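Local coordinates for carboxypeptidase A (Helicoverpa armigera, PDB 1JQG), which probably removes C-terminal residues from peptides as a zinc-dependent metallocarboxypeptidase of the M14 family, seen here as the proenzyme, at residues V251-N256 and F280-S285; R154-L159 and I214-A219; Y381-Y386 and F407-G412. All blocks are in the same frame, centred on the assembly; numbering follows the deposited sequence.

Interaction 1 of 3, residues V251-N256 and F280-S285; sequences VDLNRN and FSEPES
The buried carboxylate of E282 lies against an apolar methyl: OE2 sits 3.4 Å from V251 CG2, and E282 CG and CD lean on the same valine. A bend at chi2 (-44°) turns the carboxylate toward S281, at the N-cap position of helix 283-294. There S281 OG donates to E282 OE2 (2.8 Å) on the anti side, 29° out of the carboxylate plane. Y242 binds OE2 as well, and N237 ND2 bonds to E282 OE1 and to OE2 of E284, whose OE1 accepts from F151 N. The two buried carboxylates are thus well supplied with partners, and since N237 OD1 also takes V251 N, one asparagine ties both segments together. L253 fills the next place along, its CD1 3.5 Å from E284 CB and its CD2 against E282 CB, the leucine and E284 crossing nearly at right angles. At the other end F280 N donates to N256 O (2.8 Å, 162°). The same oxygen lies over one face of the F280 ring, offset toward its rim. S285 OG turns back to E282 O (3.0 Å), approaching from above the carbonyl plane, and S286 OG shares this oxygen. Within 251-256, D252 OD2 accepts from N254 N (3.1 Å) in an Asx turn and also binds H181 NE2, while R235 pairs with OD1. D252 is therefore a second-shell residue behind a zinc ligand, which places this loop-to-helix contact beside the zinc site of an M14 carboxypeptidase.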
# COMPACT_ATOMS: atom_id res chain seq x y z
N VAL A 251 -4.91 -14.23 3.73
CA VAL A 251 -4.71 -14.16 2.31
C VAL A 251 -4.11 -12.79 1.95
O VAL A 251 -4.45 -11.78 2.55
CB VAL A 251 -6.04 -14.32 1.56
CG1 VAL A 251 -5.86 -13.94 0.10
CG2 VAL A 251 -6.65 -15.70 1.74
N ASP A 252 -3.14 -12.80 1.03
CA ASP A 252 -2.57 -11.56 0.52
C ASP A 252 -3.59 -10.93 -0.44
O ASP A 252 -3.81 -11.41 -1.56
CB ASP A 252 -1.27 -11.85 -0.23
CG ASP A 252 -0.53 -10.60 -0.67
OD1 ASP A 252 0.64 -10.77 -1.07
OD2 ASP A 252 -1.11 -9.49 -0.60
N LEU A 253 -4.20 -9.84 0.04
CA LEU A 253 -5.27 -9.20 -0.77
C LEU A 253 -4.80 -8.62 -2.09
O LEU A 253 -5.55 -8.46 -3.04
CB LEU A 253 -5.95 -8.11 0.05
CG LEU A 253 -6.72 -8.55 1.28
CD1 LEU A 253 -7.24 -7.32 2.04
CD2 LEU A 253 -7.89 -9.47 0.88
N ASN A 254 -3.50 -8.36 -2.23
CA ASN A 254 -2.95 -7.82 -3.47
C ASN A 254 -2.62 -8.94 -4.43
O ASN A 254 -1.89 -8.77 -5.41
CB ASN A 254 -1.75 -6.91 -3.20
CG ASN A 254 -1.65 -5.79 -4.24
OD1 ASN A 254 -2.65 -5.49 -4.92
ND2 ASN A 254 -0.50 -5.16 -4.41
N ARG A 255 -3.13 -10.14 -4.16
CA ARG A 255 -2.94 -11.30 -5.01
C ARG A 255 -4.31 -11.98 -5.20
O ARG A 255 -4.45 -13.02 -5.82
CB ARG A 255 -1.95 -12.29 -4.45
CG ARG A 255 -0.61 -11.77 -3.96
CD ARG A 255 0.34 -11.60 -5.13
NE ARG A 255 1.55 -10.94 -4.68
CZ ARG A 255 2.77 -11.31 -5.03
NH1 ARG A 255 2.95 -12.34 -5.86
NH2 ARG A 255 3.80 -10.62 -4.53
N ASN A 256 -5.35 -11.38 -4.65
CA ASN A 256 -6.71 -11.89 -4.70
C ASN A 256 -7.60 -11.22 -5.74
O ASN A 256 -8.82 -11.44 -5.80
CB ASN A 256 -7.31 -11.71 -3.31
CG ASN A 256 -8.48 -12.66 -3.07
OD1 ASN A 256 -8.30 -13.86 -3.20
ND2 ASN A 256 -9.61 -12.05 -2.71
N PHE A 280 -11.17 -12.87 -5.76
CA PHE A 280 -12.17 -12.23 -4.94
C PHE A 280 -12.85 -13.19 -3.98
O PHE A 280 -14.03 -13.09 -3.62
CB PHE A 280 -13.20 -11.53 -5.81
CG PHE A 280 -12.63 -10.47 -6.71
CD1 PHE A 280 -12.53 -10.69 -8.08
CD2 PHE A 280 -12.16 -9.28 -6.21
CE1 PHE A 280 -12.00 -9.74 -8.91
CE2 PHE A 280 -11.63 -8.32 -7.05
CZ PHE A 280 -11.54 -8.54 -8.41
N SER A 281 -12.08 -14.10 -3.37
CA SER A 281 -12.56 -14.98 -2.33
C SER A 281 -12.70 -14.29 -0.98
O SER A 281 -13.47 -14.67 -0.11
CB SER A 281 -11.62 -16.18 -2.23
OG SER A 281 -10.36 -15.80 -1.76
N GLU A 282 -11.93 -13.21 -0.80
CA GLU A 282 -11.99 -12.44 0.44
C GLU A 282 -12.98 -11.29 0.31
O GLU A 282 -13.11 -10.74 -0.79
CB GLU A 282 -10.58 -11.94 0.79
CG GLU A 282 -9.54 -13.01 0.85
CD GLU A 282 -10.00 -14.26 1.60
OE1 GLU A 282 -10.42 -14.08 2.75
OE2 GLU A 282 -9.90 -15.34 0.93
N PRO A 283 -13.67 -10.96 1.39
CA PRO A 283 -14.61 -9.87 1.43
C PRO A 283 -14.00 -8.50 1.22
O PRO A 283 -14.62 -7.66 0.56
CB PRO A 283 -15.23 -9.98 2.84
CG PRO A 283 -14.12 -10.57 3.65
CD PRO A 283 -13.52 -11.61 2.72
N GLU A 284 -12.75 -8.31 1.64
CA GLU A 284 -12.06 -7.04 1.50
C GLU A 284 -11.81 -6.69 0.03
O GLU A 284 -11.95 -5.54 -0.41
CB GLU A 284 -10.73 -7.05 2.25
CG GLU A 284 -10.87 -7.16 3.77
CD GLU A 284 -11.01 -8.59 4.26
OE1 GLU A 284 -11.36 -8.78 5.45
OE2 GLU A 284 -10.83 -9.54 3.51
N SER A 285 -11.39 -7.66 -0.76
CA SER A 285 -11.16 -7.48 -2.18
C SER A 285 -12.48 -7.40 -2.96
O SER A 285 -12.62 -6.76 -4.00
CB SER A 285 -10.27 -8.61 -2.71
OG SER A 285 -10.91 -9.85 -2.55

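Interaction 2 of 3, residues R154-L159 and I214-A219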
# COMPACT_ATOMS: atom_id res chain seq x y z
N ARG A 154 -15.90 -6.38 10.68
CA ARG A 154 -15.69 -4.96 10.84
C ARG A 154 -16.19 -4.18 9.63
O ARG A 154 -15.94 -4.49 8.49
CB ARG A 154 -14.19 -4.70 11.07
CG ARG A 154 -13.70 -5.11 12.43
CD ARG A 154 -12.22 -4.70 12.60
NE ARG A 154 -11.77 -4.96 13.98
CZ ARG A 154 -11.41 -6.19 14.37
NH1 ARG A 154 -11.46 -7.14 13.45
NH2 ARG A 154 -11.02 -6.43 15.60
N SER A 155 -16.86 -3.07 9.85
CA SER A 155 -17.40 -2.17 8.89
C SER A 155 -16.31 -1.41 8.12
O SER A 155 -15.40 -0.78 8.64
CB SER A 155 -18.24 -1.08 9.59
OG SER A 155 -18.66 -0.10 8.65
N ILE A 156 -16.37 -1.51 6.80
CA ILE A 156 -15.38 -0.90 5.96
C ILE A 156 -16.06 0.18 5.14
O ILE A 156 -16.81 -0.15 4.23
CB ILE A 156 -14.54 -1.83 5.08
CG1 ILE A 156 -13.79 -1.03 4.01
CG2 ILE A 156 -15.34 -2.92 4.42
CD1 ILE A 156 -13.16 -1.79 2.86
N LYS A 157 -15.84 1.44 5.50
CA LYS A 157 -16.47 2.55 4.86
C LYS A 157 -15.47 3.44 4.15
O LYS A 157 -14.25 3.37 4.28
CB LYS A 157 -17.36 3.35 5.80
CG LYS A 157 -16.79 3.67 7.15
CD LYS A 157 -17.71 4.62 7.93
CE LYS A 157 -18.99 3.89 8.31
NZ LYS A 157 -18.83 2.89 9.43
N TYR A 158 -15.98 4.20 3.16
CA TYR A 158 -15.14 5.01 2.31
C TYR A 158 -15.92 6.31 2.09
O TYR A 158 -17.13 6.36 2.30
CB TYR A 158 -14.79 4.31 0.98
CG TYR A 158 -15.96 3.98 0.08
CD1 TYR A 158 -16.32 4.80 -0.99
CD2 TYR A 158 -16.73 2.86 0.33
CE1 TYR A 158 -17.41 4.49 -1.80
CE2 TYR A 158 -17.80 2.54 -0.47
CZ TYR A 158 -18.14 3.35 -1.54
OH TYR A 158 -19.23 2.97 -2.30
N LEU A 159 -15.23 7.31 1.52
CA LEU A 159 -15.85 8.58 1.25
C LEU A 159 -16.15 8.76 -0.24
O LEU A 159 -15.36 8.42 -1.10
CB LEU A 159 -14.92 9.67 1.83
CG LEU A 159 -14.90 9.87 3.33
CD1 LEU A 159 -14.16 11.16 3.68
CD2 LEU A 159 -16.29 9.93 3.96
N ILE A 214 -13.28 9.16 -4.72
CA ILE A 214 -13.61 8.02 -3.91
C ILE A 214 -12.34 7.75 -3.12
O ILE A 214 -11.28 7.46 -3.69
CB ILE A 214 -14.03 6.79 -4.73
CG1 ILE A 214 -15.40 7.01 -5.39
CG2 ILE A 214 -14.09 5.53 -3.85
CD1 ILE A 214 -15.87 5.92 -6.33
N ILE A 215 -12.42 7.79 -1.78
CA ILE A 215 -11.27 7.53 -0.94
C ILE A 215 -11.58 6.47 0.09
O ILE A 215 -12.48 6.66 0.91
CB ILE A 215 -10.79 8.83 -0.27
CG1 ILE A 215 -10.46 9.89 -1.34
CG2 ILE A 215 -9.56 8.55 0.61
CD1 ILE A 215 -9.89 11.19 -0.81
N LEU A 216 -10.76 5.41 0.10
CA LEU A 216 -10.89 4.31 1.06
C LEU A 216 -9.63 4.24 1.93
O LEU A 216 -8.57 3.72 1.53
CB LEU A 216 -11.12 2.98 0.31
CG LEU A 216 -11.17 1.69 1.11
CD1 LEU A 216 -12.31 1.65 2.12
CD2 LEU A 216 -11.36 0.46 0.23
N PRO A 217 -9.67 4.83 3.12
CA PRO A 217 -8.53 4.90 4.04
C PRO A 217 -8.01 3.54 4.46
O PRO A 217 -6.81 3.27 4.42
CB PRO A 217 -9.00 5.80 5.14
CG PRO A 217 -10.16 6.59 4.57
CD PRO A 217 -10.82 5.61 3.61
N VAL A 218 -8.81 2.67 5.06
CA VAL A 218 -8.46 1.39 5.60
C VAL A 218 -9.09 0.24 4.83
O VAL A 218 -10.18 -0.24 5.09
CB VAL A 218 -8.86 1.25 7.08
CG1 VAL A 218 -8.19 0.01 7.68
CG2 VAL A 218 -8.46 2.48 7.87
N ALA A 219 -8.35 -0.28 3.85
CA ALA A 219 -8.82 -1.35 3.00
C ALA A 219 -8.75 -2.72 3.65
O ALA A 219 -9.52 -3.61 3.22
CB ALA A 219 -8.04 -1.37 1.70
O HOH W 1 -11.72 3.00 5.58
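L159 and I215 form an antiparallel hydrogen-bonded pair, L159 N donating to I215 O (2.9 Å, 172°) and I215 N to L159 O (3.1 Å), with the short strand axes at 145°. I214 CA adds a CA-H...O contact to L159 O. Beyond the pair the chains diverge, and a water bridges the gap, donating to K157 O and accepting from V218 N (3.0 Å from that nitrogen to the water oxygen). L216 reaches back across the interface: with CG anti to the backbone N (chi1 175°), CD1 meets I156 CG1 at 3.6 Å, the two side chains crossing at about a right angle, and also touches K157 O and Y158 CB. Y158 and I214 lie side by side and point the same way, Y158 CD1 3.7 Å from I214 CG2, while Y158 CB rests 3.3 Å from I215 O. L159 and I215 share the sheet face turned to I195 of helix 187-200. Strand 142-149 borders 155-161 on its other edge. The arrangement is the antiparallel flank of the mixed central sheet in the α/β fold of zinc carboxypeptidases.

Interaction 3 of 3, residues Y381-Y386 and F407-G412; sequences YELPAY and FETWEG
This is a van der Waals contact of strand on helix, with no hydrogen bond across it, in which Y381, L383 and P384, at the C-terminal end of sheet strand 377-383 and just beyond, meet one side of helix 402-421. The short axes run 11.0 Å apart at 154°, nearly antiparallel. T409 meets two of the three. Its CG2, anti to the backbone N, lies 3.9 Å from Y381 CE2, obliquely to the ring, while its OG1 comes 3.5 Å from L383 CD2 as the leucine crosses it at about a right angle. That hydroxyl oxygen is also hydrogen-bonded to A405 O, one turn earlier in the helix, which would hold the rotation of the threonine. The Y381 ring slides past T409 and carries its OH to 3.7 Å from G412 C, lying close to the helix backbone where glycine has no side chain. Next to T409, E408 extends from the helix and meets P384 tip to tip, OE1 3.3 Å from P384 CG; its other oxygen, OE2, is bonded to Q404 NE2. The strand also carries E382, the predicted proton donor/acceptor, which touches H306 of strand 299-307. Strand 377-383 lies between 299-307, parallel to it, and 311-314, antiparallel. Helix 325-340 adds M335 and I339 beside Y381, with I339 reaching E408 too, while W410 turns away from the strand to pack on helix 187-200.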
# COMPACT_ATOMS: atom_id res chain seq x y z
N TYR A 381 1.26 2.99 -5.95
CA TYR A 381 2.25 3.84 -5.33
C TYR A 381 3.04 3.08 -4.29
O TYR A 381 2.54 2.24 -3.56
CB TYR A 381 1.63 5.06 -4.64
CG TYR A 381 1.52 6.31 -5.48
CD1 TYR A 381 0.82 6.36 -6.66
CD2 TYR A 381 2.12 7.47 -5.06
CE1 TYR A 381 0.73 7.51 -7.42
CE2 TYR A 381 2.04 8.65 -5.78
CZ TYR A 381 1.35 8.66 -6.96
OH TYR A 381 1.21 9.82 -7.70
N GLU A 382 4.33 3.35 -4.24
CA GLU A 382 5.23 2.80 -3.24
C GLU A 382 5.86 3.99 -2.55
O GLU A 382 6.82 4.49 -3.11
CB GLU A 382 6.29 1.89 -3.86
CG GLU A 382 5.72 0.63 -4.54
CD GLU A 382 5.23 -0.39 -3.52
OE1 GLU A 382 5.75 -0.35 -2.39
OE2 GLU A 382 4.34 -1.23 -3.82
N LEU A 383 5.32 4.44 -1.45
CA LEU A 383 5.85 5.52 -0.65
C LEU A 383 7.25 5.29 -0.08
O LEU A 383 7.71 4.18 -0.04
CB LEU A 383 4.90 5.75 0.56
CG LEU A 383 3.48 6.19 0.18
CD1 LEU A 383 2.77 6.74 1.43
CD2 LEU A 383 3.53 7.20 -0.94
N PRO A 384 7.97 6.36 0.19
CA PRO A 384 9.35 6.33 0.62
C PRO A 384 9.48 5.67 1.97
O PRO A 384 8.68 5.83 2.90
CB PRO A 384 9.76 7.82 0.68
CG PRO A 384 8.83 8.52 -0.26
CD PRO A 384 7.54 7.78 -0.10
N ALA A 385 10.56 4.92 2.16
CA ALA A 385 10.94 4.39 3.44
C ALA A 385 11.77 5.48 4.14
O ALA A 385 12.91 5.68 3.75
CB ALA A 385 11.80 3.16 3.24
N TYR A 386 11.23 6.17 5.12
CA TYR A 386 11.96 7.17 5.86
C TYR A 386 12.96 6.60 6.87
O TYR A 386 12.64 5.82 7.75
CB TYR A 386 10.99 8.12 6.56
CG TYR A 386 11.68 9.22 7.34
CD1 TYR A 386 11.78 9.25 8.73
CD2 TYR A 386 12.26 10.27 6.63
CE1 TYR A 386 12.41 10.28 9.39
CE2 TYR A 386 12.90 11.31 7.28
CZ TYR A 386 12.97 11.31 8.66
OH TYR A 386 13.59 12.32 9.35
N PHE A 407 1.86 15.33 2.55
CA PHE A 407 2.01 16.54 1.71
C PHE A 407 2.75 16.22 0.43
O PHE A 407 2.36 16.60 -0.68
CB PHE A 407 2.75 17.63 2.50
CG PHE A 407 3.25 18.79 1.70
CD1 PHE A 407 2.36 19.83 1.42
CD2 PHE A 407 4.54 18.86 1.21
CE1 PHE A 407 2.77 20.91 0.65
CE2 PHE A 407 4.95 19.96 0.46
CZ PHE A 407 4.06 20.99 0.17
N GLU A 408 3.88 15.51 0.59
CA GLU A 408 4.68 15.05 -0.56
C GLU A 408 3.90 14.28 -1.62
O GLU A 408 3.91 14.59 -2.80
CB GLU A 408 5.73 14.08 0.01
CG GLU A 408 6.86 13.71 -0.91
CD GLU A 408 7.86 12.81 -0.20
OE1 GLU A 408 8.04 11.70 -0.71
OE2 GLU A 408 8.38 13.34 0.80
N THR A 409 3.11 13.28 -1.21
CA THR A 409 2.32 12.45 -2.09
C THR A 409 1.19 13.22 -2.75
O THR A 409 0.86 12.99 -3.92
CB THR A 409 1.73 11.24 -1.33
OG1 THR A 409 2.76 10.61 -0.56
CG2 THR A 409 1.14 10.19 -2.27
N TRP A 410 0.65 14.21 -2.04
CA TRP A 410 -0.51 14.94 -2.55
C TRP A 410 -0.09 15.77 -3.78
O TRP A 410 -0.88 16.05 -4.69
CB TRP A 410 -1.14 15.80 -1.47
CG TRP A 410 -2.30 16.64 -1.91
CD1 TRP A 410 -2.43 18.01 -1.87
CD2 TRP A 410 -3.53 16.14 -2.46
NE1 TRP A 410 -3.67 18.37 -2.36
CE2 TRP A 410 -4.36 17.24 -2.73
CE3 TRP A 410 -4.01 14.87 -2.76
CZ2 TRP A 410 -5.64 17.12 -3.27
CZ3 TRP A 410 -5.28 14.71 -3.29
CH2 TRP A 410 -6.06 15.83 -3.53
N GLU A 411 1.16 16.21 -3.79
CA GLU A 411 1.75 16.88 -4.93
C GLU A 411 1.67 16.01 -6.18
O GLU A 411 1.48 16.53 -7.29
CB GLU A 411 3.20 17.30 -4.65
CG GLU A 411 3.40 18.23 -3.49
CD GLU A 411 2.56 19.50 -3.70
OE1 GLU A 411 2.90 20.10 -4.74
OE2 GLU A 411 1.64 19.89 -2.91
N GLY A 412 1.95 14.71 -6.03
CA GLY A 412 1.92 13.79 -7.17
C GLY A 412 0.51 13.42 -7.58
O GLY A 412 0.17 13.31 -8.75

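Along the chain the contacts close in the order interaction 2, interaction 1, interaction 3, all within the zinc carboxypeptidase domain. Interactions 2 and 3 reach the same mixed sheet, interaction 2 joining strands 155-161 and 212-216, interaction 3 setting strand 377-383 against helix 402-421; their centres are about 20 Å apart. Interaction 1, made of a long loop and the start of helix 283-294, lies about 15 Å from interaction 2, centre to centre, and touches it where E284 CB meets A219 O (3.8 Å). Interactions 1 and 3 are on opposite sides of the chain's centre, about 25 Å between centres, yet both come close to the zinc site, so the catalytic domain gathers loop, helix and sheet ends around the metal.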